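Local coordinates for glutathione S-transferase (Pseudomonas protegens, PDB 4IKH), which binds two molecules of glutathione and is probably a glutathione transferase, joining glutathione to other substrates, at residues A184-F189 with A218-R223; R173-I176 with R180-I183. One frame throughout, in Å; residues are numbered along the deposited sequence.

Both interactions lie in the C-terminal helical domain, with centres about 9 Å apart. Interaction 1 is the core contact: all four touching residues are buried, and two helices meet there through Phe-220. Interaction 2 lies farther out and is partly buried; it folds the loop before helix 183-196 back on itself through Trp-175 and Tyr-181. Both rest on aromatic rings, but the ring pair is oblique in interaction 1 and edge-to-face in interaction 2. Lys-219 and Arg-223 also make cation-pi contacts with Trp-175 and Tyr-181, respectively. Polar bonds tie the two together. Asp-185 OD1 of the helix takes the backbone N-H of Ile-176, and Lys-219 NZ reaches Glu-174 O, both probable hydrogen bonds.

Interaction 1: A184-F189 with A218-R223; sequences ADIATF and AKFVAR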
# COMPACT_ATOMS: atom_id res chain seq x y z
N ALA A 184 -4.03 -0.73 11.88
CA ALA A 184 -4.77 0.10 10.93
C ALA A 184 -4.93 1.54 11.43
O ALA A 184 -4.82 2.49 10.64
CB ALA A 184 -6.13 -0.52 10.63
N ASP A 185 -5.20 1.70 12.73
CA ASP A 185 -5.32 3.05 13.29
C ASP A 185 -3.97 3.74 13.29
O ASP A 185 -3.87 4.91 12.93
CB ASP A 185 -5.88 2.97 14.72
CG ASP A 185 -7.17 2.22 14.78
OD1 ASP A 185 -8.17 2.75 14.24
OD2 ASP A 185 -7.19 1.09 15.32
N ILE A 186 -2.94 2.99 13.66
CA ILE A 186 -1.59 3.53 13.75
C ILE A 186 -1.09 4.01 12.38
O ILE A 186 -0.35 4.98 12.29
CB ILE A 186 -0.64 2.47 14.34
CG1 ILE A 186 -1.06 2.15 15.78
CG2 ILE A 186 0.81 2.93 14.30
CD1 ILE A 186 -0.19 1.11 16.45
N ALA A 187 -1.52 3.33 11.32
CA ALA A 187 -1.14 3.72 9.96
C ALA A 187 -1.96 4.90 9.44
O ALA A 187 -1.47 5.73 8.66
CB ALA A 187 -1.25 2.53 9.02
N THR A 188 -3.22 4.98 9.86
CA THR A 188 -4.15 5.93 9.26
C THR A 188 -4.11 7.32 9.90
O THR A 188 -3.95 8.32 9.20
CB THR A 188 -5.59 5.36 9.24
OG1 THR A 188 -5.58 4.10 8.56
CG2 THR A 188 -6.54 6.31 8.54
N PHE A 189 -4.27 7.40 11.22
CA PHE A 189 -4.41 8.71 11.86
C PHE A 189 -3.21 9.70 11.84
O PHE A 189 -3.44 10.91 11.84
CB PHE A 189 -5.08 8.57 13.24
CG PHE A 189 -6.45 7.99 13.14
CD1 PHE A 189 -7.51 8.80 12.74
CD2 PHE A 189 -6.68 6.63 13.32
CE1 PHE A 189 -8.77 8.27 12.58
CE2 PHE A 189 -7.93 6.10 13.16
CZ PHE A 189 -8.98 6.93 12.78
N ALA A 218 -9.05 12.34 17.58
CA ALA A 218 -8.91 12.94 18.90
C ALA A 218 -8.49 11.88 19.91
O ALA A 218 -7.62 12.13 20.75
CB ALA A 218 -10.22 13.63 19.33
N LYS A 219 -9.08 10.70 19.82
CA LYS A 219 -8.77 9.62 20.75
C LYS A 219 -7.35 9.10 20.55
O LYS A 219 -6.67 8.72 21.51
CB LYS A 219 -9.76 8.47 20.59
CG LYS A 219 -10.68 8.26 21.74
CD LYS A 219 -11.89 7.47 21.31
CE LYS A 219 -11.52 6.10 20.82
NZ LYS A 219 -12.73 5.46 20.23
N PHE A 220 -6.92 9.09 19.30
CA PHE A 220 -5.59 8.63 18.91
C PHE A 220 -4.46 9.47 19.53
O PHE A 220 -3.54 8.94 20.15
CB PHE A 220 -5.48 8.65 17.38
CG PHE A 220 -4.19 8.11 16.84
CD1 PHE A 220 -3.92 6.75 16.90
CD2 PHE A 220 -3.27 8.96 16.24
CE1 PHE A 220 -2.72 6.24 16.37
CE2 PHE A 220 -2.08 8.46 15.72
CZ PHE A 220 -1.81 7.10 15.79
N VAL A 221 -4.53 10.79 19.34
CA VAL A 221 -3.48 11.68 19.82
C VAL A 221 -3.51 11.90 21.34
O VAL A 221 -2.65 12.57 21.88
CB VAL A 221 -3.55 13.06 19.14
CG1 VAL A 221 -3.69 12.90 17.64
CG2 VAL A 221 -4.72 13.89 19.70
N ALA A 222 -4.51 11.33 22.02
CA ALA A 222 -4.57 11.44 23.47
C ALA A 222 -3.97 10.20 24.14
O ALA A 222 -3.93 10.09 25.36
CB ALA A 222 -6.00 11.66 23.95
N ARG A 223 -3.52 9.25 23.32
CA ARG A 223 -2.77 8.10 23.81
C ARG A 223 -1.32 8.55 24.04
O ARG A 223 -0.68 9.08 23.13
CB ARG A 223 -2.79 6.95 22.81
CG ARG A 223 -4.17 6.43 22.45
CD ARG A 223 -4.10 5.28 21.45
NE ARG A 223 -3.33 4.15 21.96
CZ ARG A 223 -3.86 3.14 22.65
NH1 ARG A 223 -5.16 3.13 22.92
NH2 ARG A 223 -3.09 2.15 23.08
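Phe-220 lays one face of its ring over the CB of Phe-189. This CH-pi contact puts Phe-189 CB 3.8 Å from the ring centroid of Phe-220, 23° off the normal. Phe-189 CB sits toward the rim, closest to Phe-220 CD2 at 3.5 Å. The Phe-220 ring is carried across to helix 183-196 because its CG is anti to the backbone N (chi1 -176°). The two phenyl rings meet obliquely, with planes at 39° and centroids 5.8 Å apart. The Phe-189 ring turns away from Phe-220 and has Asp-185 CB at its edge, in plane.

The far end of the Phe-220 ring reaches one turn back along the helix. Phe-220 CE1 lies 3.9 Å from both Ile-186 CA and Asp-185 O. Ile-186 CG1 is a looser neighbour, 4.5 Å from Phe-220 CE1. The contact is buried and mostly apolar, with Asp-185 O a polar atom near the ring.

It joins the first turns of helix 183-196 to the end of helix 211-220. Val-216 and Leu-217 of the latter also pack on Phe-189. Ile-38 of helix 31-43 touches both Ile-186 and Phe-220, so the contact also faces the thioredoxin-like N-terminal domain.

Interaction 2: R173-I176 with R180-I183; sequences REWI and RYTI
Tyr-181 turns the edge of its ring toward one face of the Trp-175 indole. The pair is edge-to-face, with planes at 58° and 4.7 Å between the centroid of the tyrosine ring and that of the six-membered ring of Trp-175. The edge leads with Tyr-181 CD1, which stands 3.5 Å above the indole plane and 3.7 Å from Trp-175 CE3. Tyr-181 CE1 follows over the far side of the six-membered ring. The five-membered ring is covered by the start of the same side chain: Tyr-181 CB makes a CH-pi contact 3.8 Å from its centroid, 11° off the normal. The Tyr-181 side chain thus spans both rings of the indole. With CG anti to the backbone N (chi1 174°), the Tyr-181 ring is carried along the indole to its six-membered ring.

In the backbone, Tyr-181 N lies 3.6 Å from Trp-175 CD1, and Arg-180 O is 3.7 Å from Trp-175 CB.

The contact folds the end of the loop between helices 150-170 and 183-196 back on itself. Thr-182 is the N-cap of the latter: its OG1 accepts a hydrogen bond from Ala-184 N, and its own N bonds to Asp-185 OD2. This is close to a capping box, but OG1 bonds one residue early. Val-216 of helix 211-220 packs on Trp-175, and Phe-220 of the same helix on Tyr-181.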
# COMPACT_ATOMS: atom_id res chain seq x y z
N ARG A 173 -18.18 2.83 15.70
CA ARG A 173 -17.01 2.06 16.10
C ARG A 173 -16.05 2.87 16.96
O ARG A 173 -15.89 4.08 16.77
CB ARG A 173 -16.25 1.53 14.87
CG ARG A 173 -17.09 0.71 13.92
CD ARG A 173 -16.24 0.17 12.77
NE ARG A 173 -17.04 -0.62 11.85
CZ ARG A 173 -16.75 -1.85 11.45
NH1 ARG A 173 -15.64 -2.45 11.88
NH2 ARG A 173 -17.55 -2.49 10.61
N GLU A 174 -15.40 2.20 17.91
CA GLU A 174 -14.34 2.82 18.69
C GLU A 174 -13.10 3.13 17.84
O GLU A 174 -12.51 4.20 17.96
CB GLU A 174 -13.96 1.91 19.84
CG GLU A 174 -15.09 1.69 20.82
CD GLU A 174 -14.60 1.06 22.10
OE1 GLU A 174 -13.55 1.52 22.60
OE2 GLU A 174 -15.25 0.11 22.59
N TRP A 175 -12.70 2.15 17.02
CA TRP A 175 -11.54 2.29 16.13
C TRP A 175 -11.88 1.65 14.79
O TRP A 175 -12.97 1.12 14.61
CB TRP A 175 -10.32 1.56 16.71
CG TRP A 175 -9.92 2.02 18.09
CD1 TRP A 175 -10.21 1.42 19.29
CD2 TRP A 175 -9.13 3.18 18.41
NE1 TRP A 175 -9.66 2.14 20.33
CE2 TRP A 175 -8.99 3.22 19.81
CE3 TRP A 175 -8.53 4.18 17.64
CZ2 TRP A 175 -8.28 4.23 20.46
CZ3 TRP A 175 -7.83 5.18 18.28
CH2 TRP A 175 -7.70 5.20 19.68
N ILE A 176 -10.94 1.69 13.85
CA ILE A 176 -11.16 1.11 12.53
C ILE A 176 -11.68 -0.33 12.57
O ILE A 176 -12.63 -0.67 11.86
CB ILE A 176 -9.87 1.21 11.66
CG1 ILE A 176 -9.57 2.69 11.35
CG2 ILE A 176 -10.04 0.39 10.38
CD1 ILE A 176 -8.20 2.98 10.71
N ARG A 180 -11.33 -3.08 18.97
CA ARG A 180 -9.89 -3.20 19.15
C ARG A 180 -9.09 -2.15 18.39
O ARG A 180 -9.32 -1.93 17.19
CB ARG A 180 -9.43 -4.60 18.71
CG ARG A 180 -10.06 -5.73 19.49
CD ARG A 180 -9.02 -6.50 20.28
NE ARG A 180 -9.58 -7.08 21.49
CZ ARG A 180 -8.97 -7.99 22.25
NH1 ARG A 180 -7.76 -8.43 21.90
NH2 ARG A 180 -9.56 -8.46 23.34
N TYR A 181 -8.16 -1.51 19.10
CA TYR A 181 -7.17 -0.61 18.51
C TYR A 181 -6.12 -1.43 17.75
O TYR A 181 -5.50 -2.32 18.33
CB TYR A 181 -6.51 0.15 19.65
CG TYR A 181 -5.34 1.06 19.33
CD1 TYR A 181 -5.51 2.22 18.57
CD2 TYR A 181 -4.09 0.81 19.87
CE1 TYR A 181 -4.44 3.07 18.32
CE2 TYR A 181 -3.01 1.65 19.62
CZ TYR A 181 -3.20 2.78 18.86
OH TYR A 181 -2.13 3.62 18.63
N THR A 182 -5.90 -1.15 16.46
CA THR A 182 -4.99 -2.00 15.67
C THR A 182 -3.94 -1.23 14.87
O THR A 182 -3.92 0.01 14.88
CB THR A 182 -5.75 -2.93 14.70
OG1 THR A 182 -6.39 -2.14 13.68
CG2 THR A 182 -6.80 -3.77 15.42
N ILE A 183 -3.07 -1.95 14.17
CA ILE A 183 -2.10 -1.29 13.28
C ILE A 183 -2.78 -0.42 12.22
O ILE A 183 -2.18 0.52 11.71
CB ILE A 183 -1.09 -2.28 12.59
CG1 ILE A 183 -1.81 -3.43 11.87
CG2 ILE A 183 -0.09 -2.81 13.60
CD1 ILE A 183 -0.84 -4.29 10.99